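Local coordinates for nitrogen regulatory protein P-II (Thiomonas intermedia, PDB 5D4N) that binds ADP and AMP as a carboxysome-associated, bicarbonate-regulated PII-like signalling protein, probably acting as a regulator of enzyme activity, at residues P8-E13 with V95-V100; I14-A19 with I64-A69. One frame throughout, in Å; residues are numbered along the deposited sequence.

Contact 1: P8-E13 with V95-V100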
loop_
_atom_site.group_PDB
_atom_site.type_symbol
_atom_site.label_atom_id
_atom_site.label_comp_id
_atom_site.label_asym_id
_atom_site.label_seq_id
_atom_site.Cartn_x
_atom_site.Cartn_y
_atom_site.Cartn_z
ATOM N N PRO A 8 -18.333 0.375 0.040
ATOM C CA PRO A 8 -17.242 0.629 -0.921
ATOM C C PRO A 8 -16.674 2.034 -0.825
ATOM O O PRO A 8 -17.381 3.022 -0.550
ATOM C CB PRO A 8 -17.915 0.413 -2.273
ATOM C CG PRO A 8 -19.347 0.760 -2.025
ATOM C CD PRO A 8 -19.655 0.323 -0.629
ATOM N N LEU A 9 -15.377 2.137 -1.081
ATOM C CA LEU A 9 -14.716 3.441 -1.118
ATOM C C LEU A 9 -13.548 3.289 -2.084
ATOM O O LEU A 9 -13.275 2.177 -2.534
ATOM C CB LEU A 9 -14.170 3.818 0.272
ATOM C CG LEU A 9 -14.286 5.274 0.733
ATOM C CD1 LEU A 9 -15.701 5.704 1.091
ATOM C CD2 LEU A 9 -13.367 5.527 1.909
ATOM N N LYS A 10 -12.854 4.383 -2.387
ATOM C CA LYS A 10 -11.658 4.304 -3.237
ATOM C C LYS A 10 -10.458 4.636 -2.366
ATOM O O LYS A 10 -10.616 5.296 -1.324
ATOM C CB LYS A 10 -11.777 5.320 -4.385
ATOM C CG LYS A 10 -12.967 5.040 -5.338
ATOM C CD LYS A 10 -12.741 3.815 -6.216
ATOM C CE LYS A 10 -13.984 3.577 -7.065
ATOM N NZ LYS A 10 -13.798 2.504 -8.056
ATOM N N LYS A 11 -9.269 4.141 -2.728
ATOM C CA LYS A 11 -8.068 4.487 -1.974
ATOM C C LYS A 11 -7.010 4.876 -2.975
ATOM O O LYS A 11 -6.669 4.093 -3.870
ATOM C CB LYS A 11 -7.567 3.324 -1.123
ATOM C CG LYS A 11 -6.525 3.755 -0.065
ATOM C CD LYS A 11 -5.680 2.583 0.415
ATOM C CE LYS A 11 -4.641 2.146 -0.582
ATOM N NZ LYS A 11 -3.818 1.025 -0.005
ATOM N N LEU A 12 -6.520 6.099 -2.840
ATOM C CA LEU A 12 -5.433 6.548 -3.715
ATOM C C LEU A 12 -4.101 6.286 -3.059
ATOM O O LEU A 12 -3.947 6.455 -1.851
ATOM C CB LEU A 12 -5.530 8.070 -3.939
ATOM C CG LEU A 12 -6.854 8.607 -4.508
ATOM C CD1 LEU A 12 -6.737 10.108 -4.779
ATOM C CD2 LEU A 12 -7.250 7.885 -5.744
ATOM N N GLU A 13 -3.111 5.923 -3.877
ATOM C CA GLU A 13 -1.708 5.898 -3.456
ATOM C C GLU A 13 -1.047 6.924 -4.384
ATOM O O GLU A 13 -1.087 6.748 -5.608
ATOM C CB GLU A 13 -1.043 4.530 -3.664
ATOM C CG GLU A 13 -1.559 3.556 -2.610
ATOM C CD GLU A 13 -0.994 2.150 -2.694
ATOM O OE1 GLU A 13 -0.347 1.809 -3.708
ATOM O OE2 GLU A 13 -1.238 1.372 -1.746
ATOM N N VAL A 95 -5.261 4.118 -8.219
ATOM C CA VAL A 95 -6.628 4.132 -7.622
ATOM C C VAL A 95 -7.027 2.706 -7.298
ATOM O O VAL A 95 -6.972 1.846 -8.176
ATOM C CB VAL A 95 -7.682 4.768 -8.571
ATOM C CG1 VAL A 95 -9.044 4.879 -7.845
ATOM C CG2 VAL A 95 -7.204 6.147 -9.086
ATOM N N HIS A 96 -7.394 2.457 -6.026
ATOM C CA HIS A 96 -7.788 1.107 -5.596
ATOM C C HIS A 96 -9.253 1.132 -5.177
ATOM O O HIS A 96 -9.771 2.173 -4.715
ATOM C CB HIS A 96 -7.017 0.727 -4.297
ATOM C CG HIS A 96 -5.536 0.593 -4.453
ATOM N ND1 HIS A 96 -4.733 1.705 -4.625
ATOM C CD2 HIS A 96 -4.747 -0.510 -4.392
ATOM C CE1 HIS A 96 -3.482 1.238 -4.692
ATOM N NE2 HIS A 96 -3.444 -0.078 -4.541
ATOM N N ASP A 97 -9.904 -0.030 -5.241
ATOM C CA ASP A 97 -11.212 -0.213 -4.650
ATOM C C ASP A 97 -10.922 -0.781 -3.270
ATOM O O ASP A 97 -10.068 -1.666 -3.114
ATOM C CB ASP A 97 -12.033 -1.232 -5.446
ATOM C CG ASP A 97 -12.621 -0.620 -6.688
ATOM O OD1 ASP A 97 -13.100 0.504 -6.608
ATOM O OD2 ASP A 97 -12.698 -1.316 -7.708
ATOM N N ILE A 98 -11.595 -0.262 -2.254
ATOM C CA ILE A 98 -11.501 -0.840 -0.919
ATOM C C ILE A 98 -12.880 -0.871 -0.296
ATOM O O ILE A 98 -13.838 -0.324 -0.851
ATOM C CB ILE A 98 -10.513 -0.054 0.007
ATOM C CG1 ILE A 98 -10.973 1.420 0.170
ATOM C CG2 ILE A 98 -9.047 -0.122 -0.527
ATOM C CD1 ILE A 98 -10.379 2.194 1.410
ATOM N N GLN A 99 -12.956 -1.462 0.893
ATOM C CA GLN A 99 -14.173 -1.466 1.690
ATOM C C GLN A 99 -13.818 -0.926 3.060
ATOM O O GLN A 99 -12.701 -1.137 3.561
ATOM C CB GLN A 99 -14.740 -2.879 1.825
ATOM C CG GLN A 99 -15.270 -3.454 0.530
ATOM C CD GLN A 99 -15.745 -4.863 0.791
ATOM O OE1 GLN A 99 -14.957 -5.820 0.861
ATOM N NE2 GLN A 99 -17.039 -5.012 1.004
ATOM N N VAL A 100 -14.773 -0.214 3.667
ATOM C CA VAL A 100 -14.579 0.355 4.992
ATOM C C VAL A 100 -15.820 0.066 5.817
ATOM O O VAL A 100 -16.908 -0.156 5.273
ATOM C CB VAL A 100 -14.307 1.892 4.958
ATOM C CG1 VAL A 100 -12.991 2.209 4.206
ATOM C CG2 VAL A 100 -15.476 2.661 4.313
HETATM O O HOH W 1 -14.830 0.525 -4.154
#

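Contact 2: I14-A19 with I64-A69. With AMP (adenosine monophosphate), chain F.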
loop_
_atom_site.group_PDB
_atom_site.type_symbol
_atom_site.label_atom_id
_atom_site.label_comp_id
_atom_site.label_asym_id
_atom_site.label_seq_id
_atom_site.Cartn_x
_atom_site.Cartn_y
_atom_site.Cartn_z
ATOM N N ILE A 14 -0.556 8.036 -3.822
ATOM C CA ILE A 14 0.006 9.142 -4.622
ATOM C C ILE A 14 1.485 9.177 -4.309
ATOM O O ILE A 14 1.850 9.459 -3.168
ATOM C CB ILE A 14 -0.662 10.456 -4.218
ATOM C CG1 ILE A 14 -2.191 10.375 -4.398
ATOM C CG2 ILE A 14 -0.045 11.634 -5.028
ATOM C CD1 ILE A 14 -2.958 11.449 -3.530
ATOM N N ILE A 15 2.330 8.858 -5.296
ATOM C CA ILE A 15 3.775 8.773 -5.054
ATOM C C ILE A 15 4.424 9.947 -5.726
ATOM O O ILE A 15 4.246 10.142 -6.919
ATOM C CB ILE A 15 4.359 7.425 -5.543
ATOM C CG1 ILE A 15 3.641 6.235 -4.815
ATOM C CG2 ILE A 15 5.890 7.425 -5.316
ATOM C CD1 ILE A 15 3.870 4.813 -5.447
ATOM N N LEU A 16 5.130 10.761 -4.949
ATOM C CA LEU A 16 5.730 11.980 -5.489
ATOM C C LEU A 16 6.896 12.441 -4.646
ATOM O O LEU A 16 7.107 11.936 -3.549
ATOM C CB LEU A 16 4.659 13.104 -5.656
ATOM C CG LEU A 16 4.204 13.860 -4.387
ATOM C CD1 LEU A 16 3.238 14.989 -4.778
ATOM C CD2 LEU A 16 3.504 12.957 -3.376
ATOM N N GLU A 17 7.674 13.402 -5.152
ATOM C CA GLU A 17 8.806 13.905 -4.375
ATOM C C GLU A 17 8.307 14.645 -3.150
ATOM O O GLU A 17 7.317 15.382 -3.220
ATOM C CB GLU A 17 9.661 14.842 -5.235
ATOM C CG GLU A 17 10.366 14.101 -6.365
ATOM C CD GLU A 17 10.806 15.058 -7.465
ATOM O OE1 GLU A 17 9.922 15.578 -8.183
ATOM O OE2 GLU A 17 12.017 15.356 -7.562
ATOM N N GLY A 18 8.995 14.449 -2.040
ATOM C CA GLY A 18 8.591 15.056 -0.775
ATOM C C GLY A 18 8.488 16.573 -0.814
ATOM O O GLY A 18 7.732 17.161 -0.033
ATOM N N ALA A 19 9.278 17.238 -1.704
ATOM C CA ALA A 19 9.217 18.716 -1.813
ATOM C C ALA A 19 7.834 19.209 -2.256
ATOM O O ALA A 19 7.501 20.375 -2.031
ATOM C CB ALA A 19 10.272 19.221 -2.775
ATOM N N ILE A 64 7.765 10.248 -1.286
ATOM C CA ILE A 64 6.777 9.866 -0.282
ATOM C C ILE A 64 5.593 9.222 -0.988
ATOM O O ILE A 64 5.412 9.392 -2.203
ATOM C CB ILE A 64 6.286 11.088 0.572
ATOM C CG1 ILE A 64 5.574 12.153 -0.334
ATOM C CG2 ILE A 64 7.410 11.693 1.386
ATOM C CD1 ILE A 64 4.885 13.271 0.429
ATOM N N MET A 65 4.780 8.491 -0.227
ATOM C CA MET A 65 3.539 7.947 -0.750
ATOM C C MET A 65 2.440 8.421 0.152
ATOM O O MET A 65 2.480 8.167 1.370
ATOM C CB MET A 65 3.543 6.406 -0.802
ATOM C CG MET A 65 2.225 5.868 -1.290
ATOM S SD MET A 65 2.246 4.078 -1.615
ATOM C CE MET A 65 2.546 3.423 0.067
ATOM N N ILE A 66 1.470 9.131 -0.426
ATOM C CA ILE A 66 0.330 9.614 0.354
ATOM C C ILE A 66 -0.795 8.629 0.081
ATOM O O ILE A 66 -1.149 8.403 -1.090
ATOM C CB ILE A 66 -0.067 11.043 -0.083
ATOM C CG1 ILE A 66 1.101 12.005 0.153
ATOM C CG2 ILE A 66 -1.323 11.467 0.713
ATOM C CD1 ILE A 66 0.882 13.429 -0.488
ATOM N N ILE A 67 -1.358 8.047 1.153
ATOM C CA ILE A 67 -2.442 7.085 1.031
ATOM C C ILE A 67 -3.682 7.848 1.445
ATOM O O ILE A 67 -3.737 8.374 2.564
ATOM C CB ILE A 67 -2.222 5.876 1.991
ATOM C CG1 ILE A 67 -0.938 5.112 1.644
ATOM C CG2 ILE A 67 -3.453 4.953 1.973
ATOM C CD1 ILE A 67 -0.535 4.119 2.786
ATOM N N ALA A 68 -4.683 7.894 0.567
ATOM C CA ALA A 68 -5.872 8.644 0.888
ATOM C C ALA A 68 -7.126 7.887 0.532
ATOM O O ALA A 68 -7.370 7.649 -0.652
ATOM C CB ALA A 68 -5.837 9.997 0.167
ATOM N N ALA A 69 -7.914 7.475 1.561
ATOM C CA ALA A 69 -9.205 6.831 1.326
ATOM C C ALA A 69 -10.206 7.940 1.085
ATOM O O ALA A 69 -10.354 8.858 1.904
ATOM C CB ALA A 69 -9.630 6.002 2.549
HETATM P P AMP F . -8.565 9.407 12.833
HETATM O O1P AMP F . -9.538 10.263 12.033
HETATM O O2P AMP F . -8.100 10.183 14.051
HETATM O O3P AMP F . -9.065 8.038 13.141
HETATM O "O5'" AMP F . -7.235 9.283 11.931
HETATM C "C5'" AMP F . -6.084 8.586 12.459
HETATM C "C4'" AMP F . -5.138 8.294 11.322
HETATM O "O4'" AMP F . -5.760 7.395 10.391
HETATM C "C3'" AMP F . -4.772 9.509 10.476
HETATM O "O3'" AMP F . -3.780 10.315 11.098
HETATM C "C2'" AMP F . -4.287 8.830 9.189
HETATM O "O2'" AMP F . -2.967 8.338 9.393
HETATM C "C1'" AMP F . -5.291 7.663 9.075
HETATM N N9 AMP F . -6.448 8.005 8.253
HETATM C C8 AMP F . -7.641 8.551 8.662
HETATM N N7 AMP F . -8.468 8.821 7.682
HETATM C C5 AMP F . -7.760 8.451 6.548
HETATM C C6 AMP F . -8.075 8.498 5.176
HETATM N N6 AMP F . -9.242 8.973 4.702
HETATM N N1 AMP F . -7.153 8.018 4.305
HETATM C C2 AMP F . -5.990 7.546 4.777
HETATM N N3 AMP F . -5.567 7.488 6.047
HETATM C C4 AMP F . -6.516 7.939 6.888
#

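Contact 1: P8-E13 with V95-V100
Lys11 and His96 form the dense part of this antiparallel pairing. Two donors of His96 grip Lys11 O from opposite faces of its carbonyl plane: backbone N at 2.8 Å and ring ND1 at 3.2 Å, the ring bond meeting O from above the plane. The Lys11 chain runs beside the imidazole and bends at chi3 (75°), which sets CE over one ring face, toward the rim, 4.3 Å from the centroid. Glu13 crosses the ring obliquely, its CD 3.3 Å from His96 CE1 and its carboxylate turned 57° from the ring plane. Lys11 NZ bonds Glu13 OE2 at 3.1 Å, but also reaches Glu13 and His96 of the second subunit, while Glu13 OE1 and His96 NE2 receive Lys11 of the third. An alanine in place of Glu13, without the CG and carboxylate that lie against His96 CE1, would probably leave Lys11 here and Lys11 of the third subunit each short of a carboxylate partner. Ile98 and Leu9 continue this packed face. The solvent side is the opposite face, with Pro8 and Asp97 exposed; Lys10 NZ salt-bridges to the syn lone pair of Asp97 OD1 at 2.6 Å, and a water links that oxygen to Leu9 O. Farther along, Leu12 CD2 packs on Val95 CG2 at 3.8 Å, beside helix 72-88. This is the first-to-last strand pairing of the ferredoxin-like PII fold, whose packed face builds the trimer core.

Contact 2: I14-A19 with I64-A69
Leu16 and Ile64 meet through a matched first torsion: Leu16 CG (chi1 77°) and Ile64 CG1 (chi1 62°) both sit between the backbone N and the carbonyl carbon, the crowded position. The two side chains run alongside each other in the same direction, Leu16 CD2 3.8 Å from Ile64 CG1. The same methyl also touches Ile66 CD1, at 3.9 Å, so one branch spans two residues of strand 64-69. Ile14 and Ile66 complete this face, which helices 21-31 and 72-88 cover with Ala24, Leu28, Phe82, Phe85 and Phe86. Gly18 lays its CA against Ile64 CG2. On the other face the Ile15 and Met65 side chains cross at a slant, CG1 of Ile15 3.8 Å from CG of Met65. Here Ile15 also touches bound ADP and packs on Thr37, and Met65 on Ile67, both of the third subunit. Reciprocal backbone bonds join Ile14 to Ile66 and Leu16 to Ile64, fixing the antiparallel alignment. Beyond the residues paired with 14-17, Ala69 reads the adenine of AMP with its backbone: its N donates to AMP N1 at 2.9 Å, nearly straight (174°), and its O accepts from AMP N6 at 3.0 Å. AMP is also hydrogen-bonded by Lys105 and Thr37 and by Ser47 and Gly91 of the second subunit. Central strands under two helices, with a nucleotide held in the cleft between neighbouring subunits, are the hallmark of the PII trimer.

Strand 7-17 serves both contacts, its first part pairing with strand 92-100 on one edge in contact 1 and its second part with strand 63-70 on the other in contact 2; their centres lie 15 Å apart. The two meet directly where Leu12 N approaches Ala68 O at 2.8 Å, a probable hydrogen bond, and where Lys11 CD packs on Ile67 CG2 at 3.6 Å. Leu9 CD2 rests on Ala69 CB at 3.8 Å, so contact 1 backs the residue that holds adenine, its Leu9 side chain about 6 Å from AMP at nearest atoms. At the far end, contact 2 presents Ile15 to ADP.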